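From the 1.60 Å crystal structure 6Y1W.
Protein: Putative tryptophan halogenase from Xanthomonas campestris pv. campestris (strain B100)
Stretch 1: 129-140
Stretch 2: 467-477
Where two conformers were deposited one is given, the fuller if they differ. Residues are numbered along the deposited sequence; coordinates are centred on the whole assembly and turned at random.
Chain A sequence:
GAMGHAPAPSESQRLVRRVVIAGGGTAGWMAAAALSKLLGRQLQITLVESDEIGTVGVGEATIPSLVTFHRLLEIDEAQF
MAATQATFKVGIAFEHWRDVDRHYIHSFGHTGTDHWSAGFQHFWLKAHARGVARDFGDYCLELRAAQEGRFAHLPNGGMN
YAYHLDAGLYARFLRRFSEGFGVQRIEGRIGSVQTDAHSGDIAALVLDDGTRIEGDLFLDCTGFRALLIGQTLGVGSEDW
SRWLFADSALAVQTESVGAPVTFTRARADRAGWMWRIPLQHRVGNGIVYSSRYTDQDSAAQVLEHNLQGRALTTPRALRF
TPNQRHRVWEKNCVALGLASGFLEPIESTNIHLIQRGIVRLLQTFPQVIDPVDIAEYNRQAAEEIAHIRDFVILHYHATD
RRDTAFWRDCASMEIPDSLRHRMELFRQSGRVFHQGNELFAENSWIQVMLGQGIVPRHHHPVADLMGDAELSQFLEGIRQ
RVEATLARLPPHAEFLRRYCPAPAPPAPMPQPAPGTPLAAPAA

Stretch 1 (129-140) ARGVARDFGDYC
Stretch 2 467-477: GDAELSQFLEG

Stretch 2 is a regular helix from Asp468 to Gly477, continuing beyond the stretch, with Gly467 as N-cap; its i to i+4 bonds run from Leu471 N to Gly467 O (2.9 Å) through Gly477 N to Gln473 O (3.0 Å). Stretch 1 is mostly extended or turning. It leaves a helix at Gly131, whose phi/psi of 68/26 completes a Schellman motif and suits glycine. Val132 (-120/24), Ala133 (-109/138), Arg134 (-85/176) and Asp135 (-50/139) then carry the chain to a 3-10 segment, Phe136 to Asp138, and Cys140 is the N-cap of the next helix. The register pairs Arg130 with Asp468 (CA to CA 7.1 Å), Val132 with Ser472 (5.9 Å) and Ala133 with Leu475 (7.3 Å), so both stretches advance in the same sense there. Together they bury 451 Å².

A bidentate salt bridge ties the first turn of the helix. Arg130, m at chi1, chi2 and chi3, brings its guanidinium edge to the carboxylate of Asp468 (chi1 m): Arg130 NE donates to Asp468 OD1 at 2.8 Å and Arg130 NH2 to Asp468 OD2 at 2.9 Å. A bridge is added by water 1, which donates to Arg130 O at 2.7 Å and to Asp468 OD2 at 2.7 Å.

Next comes apolar packing. Val132 (chi1 m) points toward the helix, its CG2 4.4 Å from Leu471 CD2. Ser472 CB lies 4.2 Å from Val132 CB where the CA atoms are 5.9 Å apart, and Ser472 OG also meets water 2 at 3.0 Å, a water that donates to Val132 O at 2.9 Å. Buried Leu475, with chi1 off the wells at -97° and chi2 p, places CD2 4.2 Å from Ala133 CB and 3.6 Å from Tyr139 OH.

Tyr139 (chi1 m, chi2 -80°) serves both stretches. Its CE1 lies 3.8 Å from Leu475 CB and 3.4 Å from Leu475 O, which sits at the ring edge. Within its own stretch, Arg134 N donates to Tyr139 OH at 3.0 Å, joining the backbone at Arg134 to the tyrosine hydroxyl. Water 3 lies 2.6 Å from Tyr139 OH and donates to Glu476 OE2 at 2.6 Å; the CA-to-CB bond of Glu476 points away, but m, m torsions bring its end back.

Arg134 (m, t, p) spends its charge locally: its NE and NH2 reach Asp138 OD2 at 2.8 and 2.9 Å in a salt bridge, while Arg134 CD passes 3.9 Å from Glu476 OE2. The rule is charge pairing at the helix start, apolar packing beyond it, and water-joined polar groups alongside.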

# COMPACT_ATOMS: atom_id res chain seq x y z
N ALA A 129 30.68 -4.90 -7.17
CA ALA A 129 31.74 -3.98 -7.58
C ALA A 129 33.07 -4.32 -6.92
O ALA A 129 34.13 -4.09 -7.51
CB ALA A 129 31.36 -2.52 -7.27
N ARG A 130 33.04 -4.88 -5.71
CA ARG A 130 34.24 -5.28 -4.99
C ARG A 130 34.66 -6.72 -5.27
O ARG A 130 35.63 -7.19 -4.68
CB ARG A 130 34.07 -5.09 -3.48
CG ARG A 130 33.76 -3.64 -3.04
CD ARG A 130 34.92 -2.69 -3.39
NE ARG A 130 36.11 -3.07 -2.63
CZ ARG A 130 37.27 -2.42 -2.63
NH1 ARG A 130 37.45 -1.31 -3.36
NH2 ARG A 130 38.26 -2.89 -1.88
N GLY A 131 33.94 -7.43 -6.15
CA GLY A 131 34.29 -8.80 -6.48
C GLY A 131 34.08 -9.80 -5.36
O GLY A 131 34.73 -10.85 -5.36
N VAL A 132 33.17 -9.53 -4.42
CA VAL A 132 32.90 -10.48 -3.36
C VAL A 132 31.43 -10.93 -3.35
O VAL A 132 30.96 -11.41 -2.35
CB VAL A 132 33.33 -9.94 -1.97
CG1 VAL A 132 34.84 -9.62 -1.96
CG2 VAL A 132 32.54 -8.68 -1.54
N ALA A 133 30.74 -10.85 -4.50
CA ALA A 133 29.35 -11.28 -4.62
C ALA A 133 29.27 -12.55 -5.46
O ALA A 133 29.94 -12.66 -6.50
CB ALA A 133 28.48 -10.21 -5.29
N ARG A 134 28.44 -13.50 -5.02
CA ARG A 134 28.01 -14.62 -5.85
C ARG A 134 26.81 -14.21 -6.67
O ARG A 134 26.33 -13.08 -6.58
CB ARG A 134 27.71 -15.83 -4.97
CG ARG A 134 28.95 -16.18 -4.16
CD ARG A 134 28.73 -17.37 -3.35
NE ARG A 134 28.05 -18.40 -4.12
CZ ARG A 134 28.51 -19.64 -4.25
NH1 ARG A 134 29.66 -19.98 -3.67
NH2 ARG A 134 27.83 -20.52 -4.97
N ASP A 135 26.33 -15.09 -7.55
CA ASP A 135 25.11 -14.80 -8.30
C ASP A 135 24.01 -14.33 -7.34
O ASP A 135 23.84 -14.89 -6.26
CB ASP A 135 24.63 -16.03 -9.07
CG ASP A 135 23.48 -15.71 -10.03
OD1 ASP A 135 23.76 -15.25 -11.15
OD2 ASP A 135 22.29 -15.88 -9.67
N PHE A 136 23.25 -13.31 -7.76
CA PHE A 136 22.16 -12.78 -6.95
C PHE A 136 21.22 -13.88 -6.48
O PHE A 136 20.71 -13.83 -5.36
CB PHE A 136 21.37 -11.75 -7.77
CG PHE A 136 20.44 -10.89 -6.95
CD1 PHE A 136 20.93 -10.08 -5.95
CD2 PHE A 136 19.06 -10.87 -7.20
CE1 PHE A 136 20.10 -9.27 -5.19
CE2 PHE A 136 18.21 -10.08 -6.45
CZ PHE A 136 18.72 -9.28 -5.43
N GLY A 137 20.99 -14.90 -7.33
CA GLY A 137 20.04 -15.95 -6.95
C GLY A 137 20.49 -16.81 -5.78
O GLY A 137 19.65 -17.40 -5.10
N ASP A 138 21.81 -16.87 -5.51
CA ASP A 138 22.32 -17.67 -4.40
C ASP A 138 21.84 -17.20 -3.04
O ASP A 138 22.01 -17.93 -2.06
CB ASP A 138 23.86 -17.67 -4.37
CG ASP A 138 24.46 -18.52 -5.50
OD1 ASP A 138 23.68 -19.09 -6.29
OD2 ASP A 138 25.70 -18.60 -5.64
N TYR A 139 21.25 -16.01 -2.95
CA TYR A 139 20.84 -15.44 -1.68
C TYR A 139 19.33 -15.54 -1.44
O TYR A 139 18.83 -14.89 -0.53
CB TYR A 139 21.34 -13.99 -1.59
CG TYR A 139 22.84 -13.93 -1.83
CD1 TYR A 139 23.74 -14.24 -0.80
CD2 TYR A 139 23.35 -13.56 -3.08
CE1 TYR A 139 25.12 -14.21 -1.03
CE2 TYR A 139 24.74 -13.53 -3.30
CZ TYR A 139 25.60 -13.84 -2.26
OH TYR A 139 26.98 -13.85 -2.45
N CYS A 140 18.62 -16.36 -2.22
CA CYS A 140 17.17 -16.49 -2.14
C CYS A 140 16.79 -17.97 -2.04
O CYS A 140 17.06 -18.75 -2.97
CB CYS A 140 16.51 -15.89 -3.38
SG CYS A 140 14.72 -16.05 -3.34
N GLY A 467 33.53 -2.44 4.73
CA GLY A 467 34.72 -2.95 4.07
C GLY A 467 34.47 -4.32 3.48
O GLY A 467 33.44 -4.96 3.69
N ASP A 468 35.46 -4.79 2.72
CA ASP A 468 35.31 -6.04 1.98
C ASP A 468 35.03 -7.22 2.91
O ASP A 468 34.17 -8.05 2.60
CB ASP A 468 36.56 -6.31 1.15
CG ASP A 468 36.66 -5.46 -0.10
OD1 ASP A 468 35.73 -4.68 -0.42
OD2 ASP A 468 37.71 -5.54 -0.76
N ALA A 469 35.75 -7.32 4.03
CA ALA A 469 35.57 -8.48 4.90
C ALA A 469 34.18 -8.47 5.53
O ALA A 469 33.52 -9.52 5.61
CB ALA A 469 36.66 -8.53 5.99
N GLU A 470 33.73 -7.30 5.99
CA GLU A 470 32.39 -7.20 6.58
C GLU A 470 31.32 -7.50 5.54
O GLU A 470 30.34 -8.21 5.82
CB GLU A 470 32.19 -5.80 7.17
CG GLU A 470 30.88 -5.69 7.94
CD GLU A 470 30.57 -4.28 8.43
OE1 GLU A 470 31.38 -3.34 8.19
OE2 GLU A 470 29.50 -4.11 9.06
N LEU A 471 31.50 -7.00 4.33
CA LEU A 471 30.52 -7.20 3.28
C LEU A 471 30.46 -8.67 2.88
O LEU A 471 29.37 -9.22 2.70
CB LEU A 471 30.90 -6.30 2.11
CG LEU A 471 30.01 -6.10 0.91
CD1 LEU A 471 28.62 -5.64 1.32
CD2 LEU A 471 30.71 -5.06 0.05
N SER A 472 31.63 -9.30 2.73
CA SER A 472 31.67 -10.72 2.39
C SER A 472 31.08 -11.57 3.50
O SER A 472 30.41 -12.59 3.24
CB SER A 472 33.11 -11.14 2.08
OG SER A 472 33.11 -12.46 1.60
N GLN A 473 31.32 -11.19 4.76
CA GLN A 473 30.78 -11.93 5.89
C GLN A 473 29.26 -11.82 5.92
O GLN A 473 28.56 -12.79 6.24
CB GLN A 473 31.37 -11.39 7.19
CG GLN A 473 30.75 -11.95 8.45
CD GLN A 473 31.29 -11.27 9.70
OE1 GLN A 473 31.17 -10.05 9.86
NE2 GLN A 473 31.90 -12.05 10.58
N PHE A 474 28.74 -10.64 5.60
CA PHE A 474 27.31 -10.42 5.53
C PHE A 474 26.68 -11.32 4.47
O PHE A 474 25.72 -12.05 4.74
CB PHE A 474 27.05 -8.94 5.22
CG PHE A 474 25.59 -8.58 4.96
CD1 PHE A 474 24.59 -8.85 5.90
CD2 PHE A 474 25.23 -7.96 3.77
CE1 PHE A 474 23.24 -8.51 5.65
CE2 PHE A 474 23.89 -7.63 3.52
CZ PHE A 474 22.90 -7.91 4.46
N LEU A 475 27.22 -11.29 3.25
CA LEU A 475 26.66 -12.10 2.17
C LEU A 475 26.80 -13.59 2.46
O LEU A 475 25.85 -14.36 2.24
CB LEU A 475 27.32 -11.72 0.85
CG LEU A 475 26.52 -10.71 -0.00
CD1 LEU A 475 26.19 -9.39 0.70
CD2 LEU A 475 27.26 -10.45 -1.30
N GLU A 476 27.96 -14.03 2.97
CA GLU A 476 28.16 -15.46 3.21
C GLU A 476 27.29 -15.99 4.34
O GLU A 476 26.87 -17.15 4.30
CB GLU A 476 29.64 -15.76 3.49
CG GLU A 476 30.46 -16.00 2.25
CD GLU A 476 29.96 -17.20 1.44
OE1 GLU A 476 30.32 -18.34 1.80
OE2 GLU A 476 29.22 -16.99 0.45
N GLY A 477 27.01 -15.17 5.37
CA GLY A 477 26.10 -15.60 6.41
C GLY A 477 24.70 -15.86 5.86
O GLY A 477 24.07 -16.85 6.21
O HOH W 1 37.81 -6.34 -3.32
O HOH W 2 30.79 -13.19 -0.13
O HOH W 3 28.58 -14.67 -0.54